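Local coordinates for tetratricopeptide repeat protein (Parabacteroides merdae ATCC 43184, PDB 4R7S), which is of unknown function but, as a tetratricopeptide repeat protein built of paired helices, probably serves as a scaffold for binding other proteins, at residues A[220-225]-A[232-237]; A[186-191]-A[214-219]; A[89-94]-A[120-125]. All coordinates share one frame; numbering follows the deposited sequence. Where two conformers were deposited one is given.

Contact 1 (A[220-225]-A[232-237]); sequences IKLAQY and LDFKKA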
loop_
_atom_site.group_PDB
_atom_site.type_symbol
_atom_site.label_atom_id
_atom_site.label_comp_id
_atom_site.label_asym_id
_atom_site.label_seq_id
_atom_site.Cartn_x
_atom_site.Cartn_y
_atom_site.Cartn_z
ATOM N N ILE A 220 8.146 6.057 -21.597
ATOM C CA ILE A 220 7.977 5.559 -22.967
ATOM C C ILE A 220 8.233 6.705 -23.915
ATOM O O ILE A 220 9.036 6.546 -24.840
ATOM C CB ILE A 220 6.605 4.882 -23.197
ATOM C CG1 ILE A 220 6.582 3.484 -22.531
ATOM C CG2 ILE A 220 6.279 4.796 -24.688
ATOM C CD1 ILE A 220 5.191 3.001 -22.097
ATOM N N LYS A 221 7.634 7.887 -23.639
ATOM C CA LYS A 221 7.862 9.094 -24.441
ATOM C C LYS A 221 9.370 9.369 -24.524
ATOM O O LYS A 221 9.860 9.642 -25.629
ATOM C CB LYS A 221 7.098 10.285 -23.870
ATOM C CG LYS A 221 5.634 10.241 -24.246
ATOM C CD LYS A 221 4.863 11.331 -23.550
ATOM C CE LYS A 221 3.440 11.376 -24.054
ATOM N NZ LYS A 221 2.561 12.127 -23.114
ATOM N N LEU A 222 10.119 9.195 -23.393
ATOM C CA LEU A 222 11.577 9.315 -23.377
ATOM C C LEU A 222 12.211 8.379 -24.424
ATOM O O LEU A 222 12.992 8.842 -25.267
ATOM C CB LEU A 222 12.157 8.974 -21.997
ATOM C CG LEU A 222 12.635 10.071 -21.072
ATOM C CD1 LEU A 222 13.332 9.454 -19.871
ATOM C CD2 LEU A 222 13.599 11.041 -21.757
ATOM N N ALA A 223 11.853 7.071 -24.382
ATOM C CA ALA A 223 12.362 6.046 -25.305
ATOM C C ALA A 223 12.011 6.366 -26.769
ATOM O O ALA A 223 12.767 5.993 -27.672
ATOM C CB ALA A 223 11.813 4.674 -24.926
ATOM N N GLN A 224 10.880 7.067 -26.996
ATOM C CA GLN A 224 10.417 7.471 -28.329
ATOM C C GLN A 224 11.097 8.791 -28.776
ATOM O O GLN A 224 10.722 9.364 -29.803
ATOM C CB GLN A 224 8.887 7.607 -28.346
ATOM C CG GLN A 224 8.144 6.280 -28.176
ATOM C CD GLN A 224 6.645 6.435 -27.968
ATOM O OE1 GLN A 224 6.130 7.507 -27.606
ATOM N NE2 GLN A 224 5.909 5.345 -28.177
ATOM N N TYR A 225 12.133 9.232 -28.029
ATOM C CA TYR A 225 12.937 10.443 -28.272
ATOM C C TYR A 225 12.040 11.706 -28.293
ATOM O O TYR A 225 12.223 12.579 -29.131
ATOM C CB TYR A 225 13.802 10.320 -29.569
ATOM C CG TYR A 225 14.511 8.985 -29.729
ATOM C CD1 TYR A 225 15.679 8.702 -29.021
ATOM C CD2 TYR A 225 13.999 7.995 -30.569
ATOM C CE1 TYR A 225 16.318 7.463 -29.141
ATOM C CE2 TYR A 225 14.627 6.752 -30.696
ATOM C CZ TYR A 225 15.789 6.491 -29.981
ATOM O OH TYR A 225 16.414 5.267 -30.101
ATOM N N LEU A 232 6.535 16.852 -19.526
ATOM C CA LEU A 232 5.166 17.293 -19.205
ATOM C C LEU A 232 4.470 16.255 -18.326
ATOM O O LEU A 232 3.866 16.627 -17.314
ATOM C CB LEU A 232 4.345 17.585 -20.481
ATOM C CG LEU A 232 4.845 18.739 -21.391
ATOM C CD1 LEU A 232 4.155 18.714 -22.736
ATOM C CD2 LEU A 232 4.692 20.119 -20.730
ATOM N N ASP A 233 4.648 14.948 -18.674
ATOM C CA ASP A 233 4.117 13.816 -17.925
ATOM C C ASP A 233 4.824 13.661 -16.567
ATOM O O ASP A 233 4.138 13.461 -15.554
ATOM C CB ASP A 233 4.230 12.522 -18.753
ATOM C CG ASP A 233 3.120 12.297 -19.771
ATOM O OD1 ASP A 233 2.155 13.109 -19.802
ATOM O OD2 ASP A 233 3.203 11.310 -20.520
ATOM N N PHE A 234 6.182 13.796 -16.528
ATOM C CA PHE A 234 6.916 13.710 -15.258
ATOM C C PHE A 234 6.480 14.824 -14.309
ATOM O O PHE A 234 6.244 14.542 -13.128
ATOM C CB PHE A 234 8.435 13.739 -15.472
ATOM C CG PHE A 234 9.025 12.566 -16.231
ATOM C CD1 PHE A 234 8.499 11.280 -16.086
ATOM C CD2 PHE A 234 10.121 12.740 -17.063
ATOM C CE1 PHE A 234 9.041 10.199 -16.788
ATOM C CE2 PHE A 234 10.662 11.658 -17.768
ATOM C CZ PHE A 234 10.114 10.394 -17.630
ATOM N N LYS A 235 6.290 16.068 -14.833
ATOM C CA LYS A 235 5.807 17.195 -14.019
ATOM C C LYS A 235 4.419 16.902 -13.450
ATOM O O LYS A 235 4.191 17.089 -12.250
ATOM C CB LYS A 235 5.785 18.495 -14.827
ATOM C CG LYS A 235 7.092 19.265 -14.745
ATOM C CD LYS A 235 7.383 19.995 -16.040
ATOM C CE LYS A 235 8.614 20.877 -15.953
ATOM N NZ LYS A 235 8.377 22.122 -15.163
ATOM N N LYS A 236 3.524 16.360 -14.296
ATOM C CA LYS A 236 2.169 15.996 -13.899
ATOM C C LYS A 236 2.181 14.933 -12.758
ATOM O O LYS A 236 1.452 15.099 -11.770
ATOM C CB LYS A 236 1.354 15.525 -15.114
ATOM C CG LYS A 236 -0.099 15.123 -14.785
ATOM C CD LYS A 236 -0.982 16.260 -14.293
ATOM C CE LYS A 236 -2.261 15.738 -13.680
ATOM N NZ LYS A 236 -3.114 16.850 -13.192
ATOM N N ALA A 237 3.030 13.885 -12.881
ATOM C CA ALA A 237 3.188 12.848 -11.851
ATOM C C ALA A 237 3.739 13.454 -10.532
ATOM O O ALA A 237 3.317 13.039 -9.453
ATOM C CB ALA A 237 4.108 11.735 -12.350
#
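Lys221 and Asp233 form a salt bridge between neighbouring antiparallel helices, 211-223 and 227-238, with Lys221 NZ 2.8 Å from Asp233 OD2. The ammonium group comes from above the carboxylate plane, 43° out of it, and the two side chains cross at about a right angle. Beyond CG the lysine chain is fully extended, which carries NZ across the gap and brings CD to 3.5 Å from Asp233 OD2. One residue further along each helix, Leu222 meets Phe234: Leu222 CD1 lies at the ring edge, near its plane, 4.0 Å from Phe234 CZ. Further residues surround both pairs. Arg217, one turn before Lys221, gives Asp233 OD2 a second salt bridge through NE, and Lys221 also packs on Arg229 and Ala230. Leu222 and Phe234 both touch Thr254, in the loop beyond the last helix. The helical hairpin is thus joined by a charged pair beside an apolar one. Because two cationic groups converge on one buried carboxylate oxygen, Asp233 is probably kept ionised, and its negative charge in turn is likely to ease the close approach of Lys221 and Arg217.

Contact 2 (A[186-191]-A[214-219]); sequences LYFMMG and YVLRGK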
loop_
_atom_site.group_PDB
_atom_site.type_symbol
_atom_site.label_atom_id
_atom_site.label_comp_id
_atom_site.label_asym_id
_atom_site.label_seq_id
_atom_site.Cartn_x
_atom_site.Cartn_y
_atom_site.Cartn_z
ATOM N N LEU A 186 4.028 -4.282 -17.274
ATOM C CA LEU A 186 4.623 -5.546 -17.703
ATOM C C LEU A 186 5.134 -5.414 -19.132
ATOM O O LEU A 186 6.258 -5.834 -19.416
ATOM C CB LEU A 186 3.610 -6.707 -17.618
ATOM C CG LEU A 186 3.974 -7.956 -18.426
ATOM C CD1 LEU A 186 5.108 -8.721 -17.782
ATOM C CD2 LEU A 186 2.804 -8.836 -18.550
ATOM N N TYR A 187 4.316 -4.817 -20.025
ATOM C CA TYR A 187 4.704 -4.636 -21.418
ATOM C C TYR A 187 5.937 -3.727 -21.536
ATOM O O TYR A 187 6.844 -4.036 -22.310
ATOM C CB TYR A 187 3.540 -4.115 -22.246
ATOM C CG TYR A 187 2.466 -5.153 -22.511
ATOM C CD1 TYR A 187 2.799 -6.487 -22.753
ATOM C CD2 TYR A 187 1.127 -4.785 -22.623
ATOM C CE1 TYR A 187 1.817 -7.440 -23.046
ATOM C CE2 TYR A 187 0.137 -5.726 -22.925
ATOM C CZ TYR A 187 0.485 -7.055 -23.123
ATOM O OH TYR A 187 -0.486 -7.981 -23.423
ATOM N N PHE A 188 6.015 -2.682 -20.707
ATOM C CA PHE A 188 7.174 -1.798 -20.724
ATOM C C PHE A 188 8.407 -2.571 -20.283
ATOM O O PHE A 188 9.424 -2.507 -20.970
ATOM C CB PHE A 188 6.954 -0.568 -19.854
ATOM C CG PHE A 188 8.182 0.294 -19.669
ATOM C CD1 PHE A 188 8.582 1.181 -20.655
ATOM C CD2 PHE A 188 8.894 0.272 -18.472
ATOM C CE1 PHE A 188 9.688 2.015 -20.465
ATOM C CE2 PHE A 188 10.013 1.084 -18.291
ATOM C CZ PHE A 188 10.401 1.955 -19.288
HETATM N N MSE A 189 8.309 -3.343 -19.176
HETATM C CA MSE A 189 9.443 -4.139 -18.705
HETATM C C MSE A 189 9.857 -5.212 -19.713
HETATM O O MSE A 189 10.954 -5.750 -19.611
HETATM C CB MSE A 189 9.142 -4.791 -17.368
HETATM C CG MSE A 189 9.127 -3.811 -16.233
HETATM SE SE MSE A 189 8.900 -4.724 -14.528
HETATM C CE MSE A 189 10.681 -5.749 -14.455
HETATM N N MSE A 190 8.982 -5.530 -20.658
HETATM C CA MSE A 190 9.219 -6.532 -21.692
HETATM C C MSE A 190 9.864 -5.934 -22.945
HETATM O O MSE A 190 10.231 -6.697 -23.844
HETATM C CB MSE A 190 7.880 -7.198 -22.104
HETATM C CG MSE A 190 7.405 -8.245 -21.148
HETATM SE SE MSE A 190 5.724 -8.996 -21.761
HETATM C CE MSE A 190 6.464 -10.297 -23.078
ATOM N N GLY A 191 9.915 -4.594 -23.025
ATOM C CA GLY A 191 10.424 -3.833 -24.167
ATOM C C GLY A 191 9.356 -3.593 -25.216
ATOM O O GLY A 191 9.649 -3.091 -26.303
ATOM N N TYR A 214 1.558 8.136 -15.304
ATOM C CA TYR A 214 2.137 9.312 -15.962
ATOM C C TYR A 214 3.646 9.104 -16.092
ATOM O O TYR A 214 4.192 9.376 -17.155
ATOM C CB TYR A 214 1.806 10.618 -15.226
ATOM C CG TYR A 214 0.481 11.240 -15.615
ATOM C CD1 TYR A 214 0.377 12.062 -16.735
ATOM C CD2 TYR A 214 -0.660 11.038 -14.846
ATOM C CE1 TYR A 214 -0.843 12.632 -17.108
ATOM C CE2 TYR A 214 -1.885 11.619 -15.197
ATOM C CZ TYR A 214 -1.966 12.436 -16.318
ATOM O OH TYR A 214 -3.153 13.063 -16.643
ATOM N N VAL A 215 4.304 8.527 -15.049
ATOM C CA VAL A 215 5.747 8.199 -15.085
ATOM C C VAL A 215 5.983 7.188 -16.214
ATOM O O VAL A 215 6.862 7.405 -17.043
ATOM C CB VAL A 215 6.294 7.683 -13.723
ATOM C CG1 VAL A 215 7.669 7.022 -13.869
ATOM C CG2 VAL A 215 6.354 8.801 -12.700
ATOM N N LEU A 216 5.149 6.121 -16.267
ATOM C CA LEU A 216 5.191 5.065 -17.275
ATOM C C LEU A 216 5.059 5.645 -18.691
ATOM O O LEU A 216 5.911 5.351 -19.541
ATOM C CB LEU A 216 4.109 3.995 -17.023
ATOM C CG LEU A 216 4.318 2.679 -17.806
ATOM C CD1 LEU A 216 5.671 2.017 -17.467
ATOM C CD2 LEU A 216 3.178 1.717 -17.595
ATOM N N ARG A 217 4.039 6.496 -18.935
ATOM C CA ARG A 217 3.908 7.155 -20.236
ATOM C C ARG A 217 5.115 8.095 -20.521
ATOM O O ARG A 217 5.569 8.189 -21.667
ATOM C CB ARG A 217 2.596 7.937 -20.340
ATOM C CG ARG A 217 2.282 8.282 -21.800
ATOM C CD ARG A 217 0.893 8.812 -21.969
ATOM N NE ARG A 217 0.762 10.136 -21.375
ATOM C CZ ARG A 217 -0.286 10.921 -21.557
ATOM N NH1 ARG A 217 -1.307 10.513 -22.299
ATOM N NH2 ARG A 217 -0.329 12.122 -20.992
ATOM N N GLY A 218 5.622 8.753 -19.489
ATOM C CA GLY A 218 6.764 9.654 -19.624
ATOM C C GLY A 218 8.029 8.921 -20.029
ATOM O O GLY A 218 8.766 9.365 -20.920
ATOM N N LYS A 219 8.247 7.745 -19.406
ATOM C CA LYS A 219 9.390 6.883 -19.658
ATOM C C LYS A 219 9.361 6.347 -21.078
ATOM O O LYS A 219 10.423 6.237 -21.715
ATOM C CB LYS A 219 9.424 5.747 -18.654
ATOM C CG LYS A 219 10.088 6.116 -17.341
ATOM C CD LYS A 219 10.369 4.848 -16.577
ATOM C CE LYS A 219 10.608 5.066 -15.108
ATOM N NZ LYS A 219 10.095 3.912 -14.316
#
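Lys219, whose side chain packs against Phe188, is fixed in its helix by a backbone hydrogen bond of 2.8 Å from Lys219 N to Val215 O; no hydrogen bond crosses between the two segments. The contact joins helix 178-189 to helix 211-223, which run in broadly the same direction with helix 193-206 coming between them in the chain, as in the stacked helical pairs of a tetratricopeptide repeat array. Phe188 is party to both of its residue contacts. With CG anti to the backbone N (chi1 172°), its side chain reaches across to the other helix and passes Leu216, the two side chains sliding past each other in opposite directions. A single methyl of the leucine does the touching: Leu216 CD1 is 3.7 Å from Phe188 CB and 3.8 Å from Phe188 CG, so it sits at the root of the ring and approaches it obliquely. The far end of the ring belongs to Lys219, which crosses it at about a right angle. Alternate carbons of the extended lysine chain meet it, Lys219 CB and Lys219 CD each lying 4.0 Å from Phe188 CZ, while the chain bends only at its last torsion. The phenyl group is therefore held at both ends by aliphatic carbon. Helix 193-206 adds to the packing through Asn193, which touches Phe188, and Ile200, which touches Leu216; Leu250 of helix 244-252 lies against Lys219. Gly191, at positive phi, belongs to a Schellman motif that closes this helix, and the phenylalanine takes part through its own backbone: Gly191 N donates to Phe188 O over 3.0 Å.

Contact 3 (A[89-94]-A[120-125]); sequences GETEKA and IQLQNY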
loop_
_atom_site.group_PDB
_atom_site.type_symbol
_atom_site.label_atom_id
_atom_site.label_comp_id
_atom_site.label_asym_id
_atom_site.label_seq_id
_atom_site.Cartn_x
_atom_site.Cartn_y
_atom_site.Cartn_z
ATOM N N GLY A 89 9.063 2.664 5.257
ATOM C CA GLY A 89 10.127 1.951 4.547
ATOM C C GLY A 89 10.951 1.024 5.437
ATOM O O GLY A 89 12.042 0.591 5.043
ATOM N N GLU A 90 10.437 0.733 6.657
ATOM C CA GLU A 90 11.014 -0.180 7.640
ATOM C C GLU A 90 10.535 -1.607 7.296
ATOM O O GLU A 90 9.690 -2.188 7.993
ATOM C CB GLU A 90 10.610 0.256 9.064
ATOM C CG GLU A 90 11.428 1.414 9.604
ATOM C CD GLU A 90 12.871 1.033 9.874
ATOM O OE1 GLU A 90 13.132 0.386 10.915
ATOM O OE2 GLU A 90 13.729 1.320 9.009
ATOM N N THR A 91 11.060 -2.135 6.175
ATOM C CA THR A 91 10.692 -3.409 5.566
ATOM C C THR A 91 10.924 -4.606 6.495
ATOM O O THR A 91 10.042 -5.462 6.578
ATOM C CB THR A 91 11.411 -3.578 4.215
ATOM O OG1 THR A 91 11.116 -2.439 3.409
ATOM C CG2 THR A 91 10.942 -4.807 3.453
ATOM N N GLU A 92 12.065 -4.684 7.183
ATOM C CA GLU A 92 12.309 -5.844 8.050
ATOM C C GLU A 92 11.345 -5.846 9.237
ATOM O O GLU A 92 10.808 -6.899 9.597
ATOM C CB GLU A 92 13.773 -5.910 8.527
ATOM C CG GLU A 92 14.786 -6.133 7.401
ATOM C CD GLU A 92 14.639 -7.366 6.516
ATOM O OE1 GLU A 92 14.580 -8.496 7.060
ATOM O OE2 GLU A 92 14.641 -7.201 5.273
ATOM N N LYS A 93 11.074 -4.646 9.784
ATOM C CA LYS A 93 10.164 -4.459 10.906
ATOM C C LYS A 93 8.709 -4.793 10.502
ATOM O O LYS A 93 8.007 -5.450 11.277
ATOM C CB LYS A 93 10.290 -3.035 11.466
ATOM C CG LYS A 93 11.487 -2.889 12.393
ATOM C CD LYS A 93 11.507 -1.573 13.127
ATOM C CE LYS A 93 12.685 -1.484 14.066
ATOM N NZ LYS A 93 13.914 -1.046 13.363
ATOM N N ALA A 94 8.292 -4.420 9.278
ATOM C CA ALA A 94 6.950 -4.714 8.778
ATOM C C ALA A 94 6.763 -6.208 8.638
ATOM O O ALA A 94 5.776 -6.747 9.134
ATOM C CB ALA A 94 6.721 -4.021 7.446
ATOM N N ILE A 120 8.083 -9.866 -2.591
ATOM C CA ILE A 120 8.382 -9.538 -3.988
ATOM C C ILE A 120 9.466 -8.456 -3.973
ATOM O O ILE A 120 10.522 -8.638 -4.576
ATOM C CB ILE A 120 7.127 -9.121 -4.804
ATOM C CG1 ILE A 120 6.208 -10.312 -5.099
ATOM C CG2 ILE A 120 7.525 -8.417 -6.107
ATOM C CD1 ILE A 120 4.803 -9.900 -5.610
ATOM N N GLN A 121 9.216 -7.378 -3.225
ATOM C CA GLN A 121 10.105 -6.236 -3.054
ATOM C C GLN A 121 11.469 -6.670 -2.532
ATOM O O GLN A 121 12.469 -6.094 -2.944
ATOM C CB GLN A 121 9.457 -5.229 -2.108
ATOM C CG GLN A 121 10.258 -3.968 -1.824
ATOM C CD GLN A 121 9.547 -3.040 -0.868
ATOM O OE1 GLN A 121 8.313 -3.056 -0.714
ATOM N NE2 GLN A 121 10.319 -2.187 -0.220
ATOM N N LEU A 122 11.519 -7.702 -1.676
ATOM C CA LEU A 122 12.774 -8.200 -1.104
ATOM C C LEU A 122 13.433 -9.270 -1.977
ATOM O O LEU A 122 14.351 -9.944 -1.489
ATOM C CB LEU A 122 12.544 -8.761 0.305
ATOM C CG LEU A 122 12.317 -7.745 1.442
ATOM C CD1 LEU A 122 12.025 -8.464 2.758
ATOM C CD2 LEU A 122 13.532 -6.851 1.653
ATOM N N GLN A 123 12.959 -9.432 -3.257
ATOM C CA GLN A 123 13.474 -10.402 -4.246
ATOM C C GLN A 123 13.285 -11.855 -3.733
ATOM O O GLN A 123 13.901 -12.785 -4.249
ATOM C CB GLN A 123 14.963 -10.103 -4.585
ATOM C CG GLN A 123 15.375 -10.362 -6.036
ATOM C CD GLN A 123 16.872 -10.319 -6.304
ATOM O OE1 GLN A 123 17.693 -9.919 -5.458
ATOM N NE2 GLN A 123 17.255 -10.737 -7.508
ATOM N N ASN A 124 12.416 -12.058 -2.730
ATOM C CA ASN A 124 12.148 -13.392 -2.167
ATOM C C ASN A 124 10.853 -14.005 -2.794
ATOM O O ASN A 124 9.801 -14.116 -2.147
ATOM C CB ASN A 124 12.045 -13.300 -0.651
ATOM C CG ASN A 124 12.378 -14.586 0.038
ATOM O OD1 ASN A 124 12.120 -15.701 -0.468
ATOM N ND2 ASN A 124 12.975 -14.443 1.214
ATOM N N TYR A 125 10.978 -14.418 -4.064
ATOM C CA TYR A 125 9.924 -14.866 -4.978
ATOM C C TYR A 125 9.219 -16.160 -4.573
ATOM O O TYR A 125 7.987 -16.233 -4.712
ATOM C CB TYR A 125 10.477 -14.957 -6.413
ATOM C CG TYR A 125 11.069 -13.634 -6.879
ATOM C CD1 TYR A 125 10.348 -12.443 -6.767
ATOM C CD2 TYR A 125 12.361 -13.567 -7.395
ATOM C CE1 TYR A 125 10.889 -11.223 -7.171
ATOM C CE2 TYR A 125 12.906 -12.356 -7.823
ATOM C CZ TYR A 125 12.175 -11.181 -7.689
ATOM O OH TYR A 125 12.705 -9.977 -8.107
HETATM O O HOH W 1 8.590 -0.882 2.367
#
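Leu122 reaches from the end of helix 109-121 toward Thr91, in the first turn of helix 91-104; the two helices are consecutive in the chain, within a tetratricopeptide repeat region. From CB the leucine turns its CG anti to the carbonyl carbon (chi1 -74°), and Leu122 CG comes 3.8 Å from Thr91 CG2. Its two branches then part. Leu122 CD2 touches Thr91 CG2, also at 3.8 Å, and the same methyl meets Glu92 OE2 at that separation. Leu122 CD1 packs 3.9 Å from Thr91 CG2 and likewise borders the carboxylate of Glu92. Leucine and threonine thus meet tip to tip, while the glutamate chain, bent at chi2 (-57°), brings its end round to the isobutyl group. An alanine in place of Leu122 would remove both methyls and would probably open a gap beside Thr91 CG2, leaving the carboxylate end of Glu92 freer to turn. Leu122 is also where the helix runs out: it is followed by Gln123, the positive-phi residue of a Schellman motif, whose N bonds back to Ile120 O. On the other side of the hairpin Thr91 starts its helix directly after the N-cap residue Glu90, and packs on Leu118 of helix 109-121. The polar edge of this surface contact lies at Gln121, whose extended chain sends its amide toward the threonine hydroxyl. Rather than bonding directly, the two share a water that lies 3.1 Å from Thr91 OG1 and accepts a weak hydrogen bond of 3.4 Å from Gln121 NE2.

Along the chain contact 3 closes first, then contact 2, then contact 1, each complete before the next opens. Contacts 1 and 2 share helix 211-223 and are neighbours, their centres about 10 Å apart: Phe234 CZ of the one packs 3.5 Å from Gly218 C of the other, and Tyr214 lies against Lys236. Helix 211-223 is thus packed against helix 178-189 through contact 2 and against helix 227-238 through contact 1. Contact 3 belongs to an earlier hairpin, its centre about 23 Å from that of contact 2 and 29 Å from that of contact 1, touching neither. Each contact thus joins helices near in the chain, as in a solenoid whose shape is built up from local packing of successive helices.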